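Local coordinates for protein putative TIM-barrel metal-dependent hydrolase (Mycobacterium avium subsp. paratuberculosis S397, PDB 4DZI) that probably catalyses a metal-dependent hydrolysis at a two-metal site of a TIM-barrel amidohydrolase, occupied by cadmium in this crystal, at residues Ser207-Ala218 / Ser274-His284. Numbering follows the deposited sequence.
Sequences SLGDRSHDPVWA and SMIVHGVFTRH
Asp214 and Arg283 form a salt bridge between helix 214-223 and the short helix 280-283 that follows helix 266-277, on the outside of the amidohydrolase barrel. Arg283 NE points at Asp214 OD1 over 3.0 Å, on the syn side of the carboxylate. His284 NE2 reaches the same oxygen at 2.8 Å in a nearly straight bond (171°), but from above the carboxylate plane. Asp214 OD2 takes NE of Arg211, so one carboxylate holds both arginines. Their guanidinium planes are 24° apart, and Arg211 CD sits over the centre of the Arg283 group. Arg283 also clasps His278 O end-on with NH1 and NH2, capping a carbonyl at the end of helix 266-277. There Gly279 is the C-prime residue of a Schellman motif, made by the backbone bonds Val280 N to Met275 O and Gly279 N to Ile276 O. A water joins Arg283 NH2 to Asp214 OD1 and Asp210 O.

Deeper in, Trp217 lies across Val280 and Met275. Val280 CG1 stands over the five-membered ring, 3.8 Å from its centroid. Met275 CE covers the six-membered ring on the same face, because its chain bends at chi2 and chi3. The other branch of Val280, CG2, presses on Gly209 CA at a tight 3.4 Å. Trp217 CB in turn rests over the His284 ring, 3.7 Å from its centroid.

At the other end Ser207 OG, which also closes an ST turn, lies 2.6 Å from His278 ND1 and 2.7 Å from Ser274 OG, both hydrogen bonds. His278 NE2 continues to Asp256 of the second subunit.

The two positive arginines are probably tolerated side by side because the Asp214 carboxylate bonds to both, one oxygen each. Its negative charge would also tend to stabilise a protonated His284.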
loop_
_atom_site.group_PDB
_atom_site.type_symbol
_atom_site.label_atom_id
_atom_site.label_comp_id
_atom_site.label_asym_id
_atom_site.label_seq_id
_atom_site.Cartn_x
_atom_site.Cartn_y
_atom_site.Cartn_z
ATOM N N SER C 207 -9.101 -10.987 9.716
ATOM C CA SER C 207 -9.445 -10.739 8.321
ATOM C C SER C 207 -10.969 -10.621 8.198
ATOM O O SER C 207 -11.702 -11.270 8.936
ATOM C CB SER C 207 -8.969 -11.938 7.502
ATOM O OG SER C 207 -9.410 -11.858 6.181
ATOM N N LEU C 208 -11.440 -9.787 7.270
ATOM C CA LEU C 208 -12.878 -9.725 6.977
ATOM C C LEU C 208 -13.404 -11.102 6.582
ATOM O O LEU C 208 -14.552 -11.432 6.861
ATOM C CB LEU C 208 -13.146 -8.688 5.884
ATOM C CG LEU C 208 -13.117 -7.262 6.465
ATOM C CD1 LEU C 208 -12.906 -6.243 5.351
ATOM C CD2 LEU C 208 -14.429 -6.967 7.190
ATOM N N GLY C 209 -12.545 -11.906 5.963
ATOM C CA GLY C 209 -12.876 -13.287 5.554
ATOM C C GLY C 209 -12.629 -14.408 6.554
ATOM O O GLY C 209 -12.657 -15.576 6.156
ATOM N N ASP C 210 -12.398 -14.068 7.820
ATOM C CA ASP C 210 -12.359 -15.049 8.908
ATOM C C ASP C 210 -13.622 -15.908 8.897
ATOM O O ASP C 210 -14.714 -15.402 8.739
ATOM C CB ASP C 210 -12.209 -14.362 10.251
ATOM C CG ASP C 210 -11.748 -15.326 11.329
ATOM O OD1 ASP C 210 -12.613 -15.988 11.948
ATOM O OD2 ASP C 210 -10.515 -15.411 11.551
ATOM N N ARG C 211 -13.491 -17.216 9.069
ATOM C CA ARG C 211 -14.669 -18.056 9.031
ATOM C C ARG C 211 -15.689 -17.748 10.119
ATOM O O ARG C 211 -16.878 -18.049 9.950
ATOM C CB ARG C 211 -14.264 -19.538 9.125
ATOM C CG ARG C 211 -13.254 -19.962 8.070
ATOM C CD ARG C 211 -13.824 -19.862 6.664
ATOM N NE ARG C 211 -15.042 -20.662 6.490
ATOM C CZ ARG C 211 -15.039 -21.963 6.200
ATOM N NH1 ARG C 211 -13.893 -22.607 6.060
ATOM N NH2 ARG C 211 -16.179 -22.628 6.044
ATOM N N SER C 212 -15.249 -17.165 11.227
ATOM C CA SER C 212 -16.193 -16.789 12.266
ATOM C C SER C 212 -17.163 -15.671 11.816
ATOM O O SER C 212 -18.165 -15.396 12.490
ATOM C CB SER C 212 -15.474 -16.391 13.564
ATOM O OG SER C 212 -14.783 -15.158 13.399
ATOM N N HIS C 213 -16.879 -15.047 10.673
ATOM C CA HIS C 213 -17.783 -14.015 10.152
ATOM C C HIS C 213 -18.795 -14.569 9.202
ATOM O O HIS C 213 -19.686 -13.844 8.751
ATOM C CB HIS C 213 -16.980 -12.916 9.446
ATOM C CG HIS C 213 -15.890 -12.322 10.313
ATOM N ND1 HIS C 213 -14.816 -11.675 9.790
ATOM C CD2 HIS C 213 -15.740 -12.280 11.688
ATOM C CE1 HIS C 213 -14.025 -11.263 10.787
ATOM N NE2 HIS C 213 -14.594 -11.605 11.948
ATOM N N ASP C 214 -18.668 -15.848 8.852
ATOM C CA ASP C 214 -19.587 -16.431 7.885
ATOM C C ASP C 214 -21.084 -16.249 8.211
ATOM O O ASP C 214 -21.878 -16.029 7.311
ATOM C CB ASP C 214 -19.278 -17.912 7.670
ATOM C CG ASP C 214 -18.077 -18.108 6.774
ATOM O OD1 ASP C 214 -17.874 -17.235 5.892
ATOM O OD2 ASP C 214 -17.326 -19.099 6.966
ATOM N N PRO C 215 -21.469 -16.364 9.486
ATOM C CA PRO C 215 -22.904 -16.187 9.762
ATOM C C PRO C 215 -23.444 -14.783 9.384
ATOM O O PRO C 215 -24.536 -14.669 8.842
ATOM C CB PRO C 215 -22.997 -16.465 11.263
ATOM C CG PRO C 215 -21.870 -17.443 11.501
ATOM C CD PRO C 215 -20.745 -16.928 10.647
ATOM N N VAL C 216 -22.654 -13.740 9.632
ATOM C CA VAL C 216 -23.007 -12.385 9.174
ATOM C C VAL C 216 -23.111 -12.305 7.640
ATOM O O VAL C 216 -24.097 -11.794 7.115
ATOM C CB VAL C 216 -21.999 -11.340 9.714
ATOM C CG1 VAL C 216 -22.240 -9.968 9.067
ATOM C CG2 VAL C 216 -22.108 -11.246 11.238
ATOM N N TRP C 217 -22.084 -12.728 6.909
ATOM C CA TRP C 217 -22.185 -12.654 5.441
ATOM C C TRP C 217 -23.335 -13.467 4.911
ATOM O O TRP C 217 -23.981 -13.060 3.929
ATOM C CB TRP C 217 -20.928 -13.131 4.737
ATOM C CG TRP C 217 -19.674 -12.429 5.176
ATOM C CD1 TRP C 217 -18.494 -13.014 5.653
ATOM C CD2 TRP C 217 -19.429 -10.986 5.222
ATOM N NE1 TRP C 217 -17.554 -12.062 5.938
ATOM C CE2 TRP C 217 -18.062 -10.820 5.726
ATOM C CE3 TRP C 217 -20.185 -9.837 4.891
ATOM C CZ2 TRP C 217 -17.476 -9.568 5.872
ATOM C CZ3 TRP C 217 -19.588 -8.585 5.058
ATOM C CH2 TRP C 217 -18.269 -8.455 5.543
ATOM N N ALA C 218 -23.610 -14.614 5.537
ATOM C CA ALA C 218 -24.760 -15.416 5.082
ATOM C C ALA C 218 -26.100 -14.679 5.306
ATOM O O ALA C 218 -26.983 -14.712 4.431
ATOM C CB ALA C 218 -24.778 -16.806 5.744
ATOM N N SER C 274 -8.787 -8.855 1.402
ATOM C CA SER C 274 -9.205 -9.699 2.500
ATOM C C SER C 274 -10.480 -10.445 2.157
ATOM O O SER C 274 -10.576 -11.658 2.361
ATOM C CB SER C 274 -9.388 -8.833 3.746
ATOM O OG SER C 274 -9.972 -9.587 4.790
ATOM N N MET C 275 -11.482 -9.714 1.655
ATOM C CA MET C 275 -12.752 -10.335 1.284
ATOM C C MET C 275 -12.569 -11.417 0.238
ATOM O O MET C 275 -13.119 -12.531 0.367
ATOM C CB MET C 275 -13.730 -9.278 0.740
ATOM C CG MET C 275 -14.169 -8.291 1.816
ATOM S SD MET C 275 -15.382 -8.919 3.003
ATOM C CE MET C 275 -16.818 -9.087 1.959
ATOM N N ILE C 276 -11.838 -11.084 -0.816
ATOM C CA ILE C 276 -11.732 -11.984 -1.951
ATOM C C ILE C 276 -10.819 -13.155 -1.662
ATOM O O ILE C 276 -11.226 -14.322 -1.839
ATOM C CB ILE C 276 -11.263 -11.280 -3.232
ATOM C CG1 ILE C 276 -12.322 -10.255 -3.681
ATOM C CG2 ILE C 276 -11.067 -12.296 -4.356
ATOM C CD1 ILE C 276 -11.840 -9.245 -4.701
ATOM N N VAL C 277 -9.586 -12.858 -1.246
ATOM C CA VAL C 277 -8.574 -13.926 -1.054
ATOM C C VAL C 277 -9.005 -14.935 -0.005
ATOM O O VAL C 277 -8.779 -16.139 -0.168
ATOM C CB VAL C 277 -7.191 -13.317 -0.705
ATOM C CG1 VAL C 277 -6.214 -14.400 -0.256
ATOM C CG2 VAL C 277 -6.656 -12.541 -1.900
ATOM N N HIS C 278 -9.657 -14.468 1.040
ATOM C CA HIS C 278 -10.087 -15.352 2.087
ATOM C C HIS C 278 -11.454 -15.963 1.836
ATOM O O HIS C 278 -12.042 -16.496 2.706
ATOM C CB HIS C 278 -9.975 -14.727 3.471
ATOM C CG HIS C 278 -8.574 -14.657 3.994
ATOM N ND1 HIS C 278 -8.207 -13.825 5.016
ATOM C CD2 HIS C 278 -7.452 -15.318 3.635
ATOM C CE1 HIS C 278 -6.929 -13.984 5.277
ATOM N NE2 HIS C 278 -6.442 -14.878 4.448
ATOM N N GLY C 279 -11.913 -15.854 0.611
ATOM C CA GLY C 279 -13.054 -16.648 0.138
ATOM C C GLY C 279 -14.440 -16.210 0.581
ATOM O O GLY C 279 -15.357 -17.015 0.647
ATOM N N VAL C 280 -14.621 -14.931 0.907
ATOM C CA VAL C 280 -15.963 -14.516 1.283
ATOM C C VAL C 280 -16.967 -14.700 0.144
ATOM O O VAL C 280 -18.091 -15.130 0.387
ATOM C CB VAL C 280 -15.989 -13.062 1.778
ATOM C CG1 VAL C 280 -17.450 -12.635 2.033
ATOM C CG2 VAL C 280 -15.158 -12.967 3.052
ATOM N N PHE C 281 -16.602 -14.331 -1.079
ATOM C CA PHE C 281 -17.506 -14.497 -2.214
ATOM C C PHE C 281 -17.564 -15.956 -2.688
ATOM O O PHE C 281 -18.532 -16.374 -3.326
ATOM C CB PHE C 281 -17.153 -13.556 -3.349
ATOM C CG PHE C 281 -17.182 -12.106 -2.934
ATOM C CD1 PHE C 281 -18.382 -11.507 -2.561
ATOM C CD2 PHE C 281 -16.018 -11.360 -2.910
ATOM C CE1 PHE C 281 -18.407 -10.165 -2.166
ATOM C CE2 PHE C 281 -16.034 -10.029 -2.522
ATOM C CZ PHE C 281 -17.235 -9.430 -2.153
ATOM N N THR C 282 -16.524 -16.729 -2.368
ATOM C CA THR C 282 -16.558 -18.170 -2.652
ATOM C C THR C 282 -17.623 -18.813 -1.772
ATOM O O THR C 282 -18.470 -19.559 -2.267
ATOM C CB THR C 282 -15.193 -18.792 -2.375
ATOM O OG1 THR C 282 -14.226 -18.190 -3.239
ATOM C CG2 THR C 282 -15.243 -20.344 -2.584
ATOM N N ARG C 283 -17.618 -18.505 -0.485
ATOM C CA ARG C 283 -18.580 -19.107 0.445
ATOM C C ARG C 283 -19.965 -18.492 0.330
ATOM O O ARG C 283 -20.981 -19.140 0.667
ATOM C CB ARG C 283 -18.084 -19.030 1.889
ATOM C CG ARG C 283 -16.840 -19.883 2.134
ATOM C CD ARG C 283 -16.410 -19.872 3.581
ATOM N NE ARG C 283 -15.967 -18.536 4.014
ATOM C CZ ARG C 283 -14.765 -18.014 3.788
ATOM N NH1 ARG C 283 -13.847 -18.678 3.085
ATOM N NH2 ARG C 283 -14.494 -16.790 4.247
ATOM N N HIS C 284 -20.006 -17.246 -0.137
ATOM C CA HIS C 284 -21.254 -16.490 -0.221
ATOM C C HIS C 284 -21.398 -15.829 -1.568
ATOM O O HIS C 284 -21.242 -14.611 -1.704
ATOM C CB HIS C 284 -21.300 -15.458 0.910
ATOM C CG HIS C 284 -20.942 -16.040 2.255
ATOM N ND1 HIS C 284 -21.827 -16.749 3.000
ATOM C CD2 HIS C 284 -19.737 -16.063 2.949
ATOM C CE1 HIS C 284 -21.223 -17.171 4.130
ATOM N NE2 HIS C 284 -19.948 -16.741 4.106
HETATM O O HOH W 1 -16.091 -15.224 6.113
#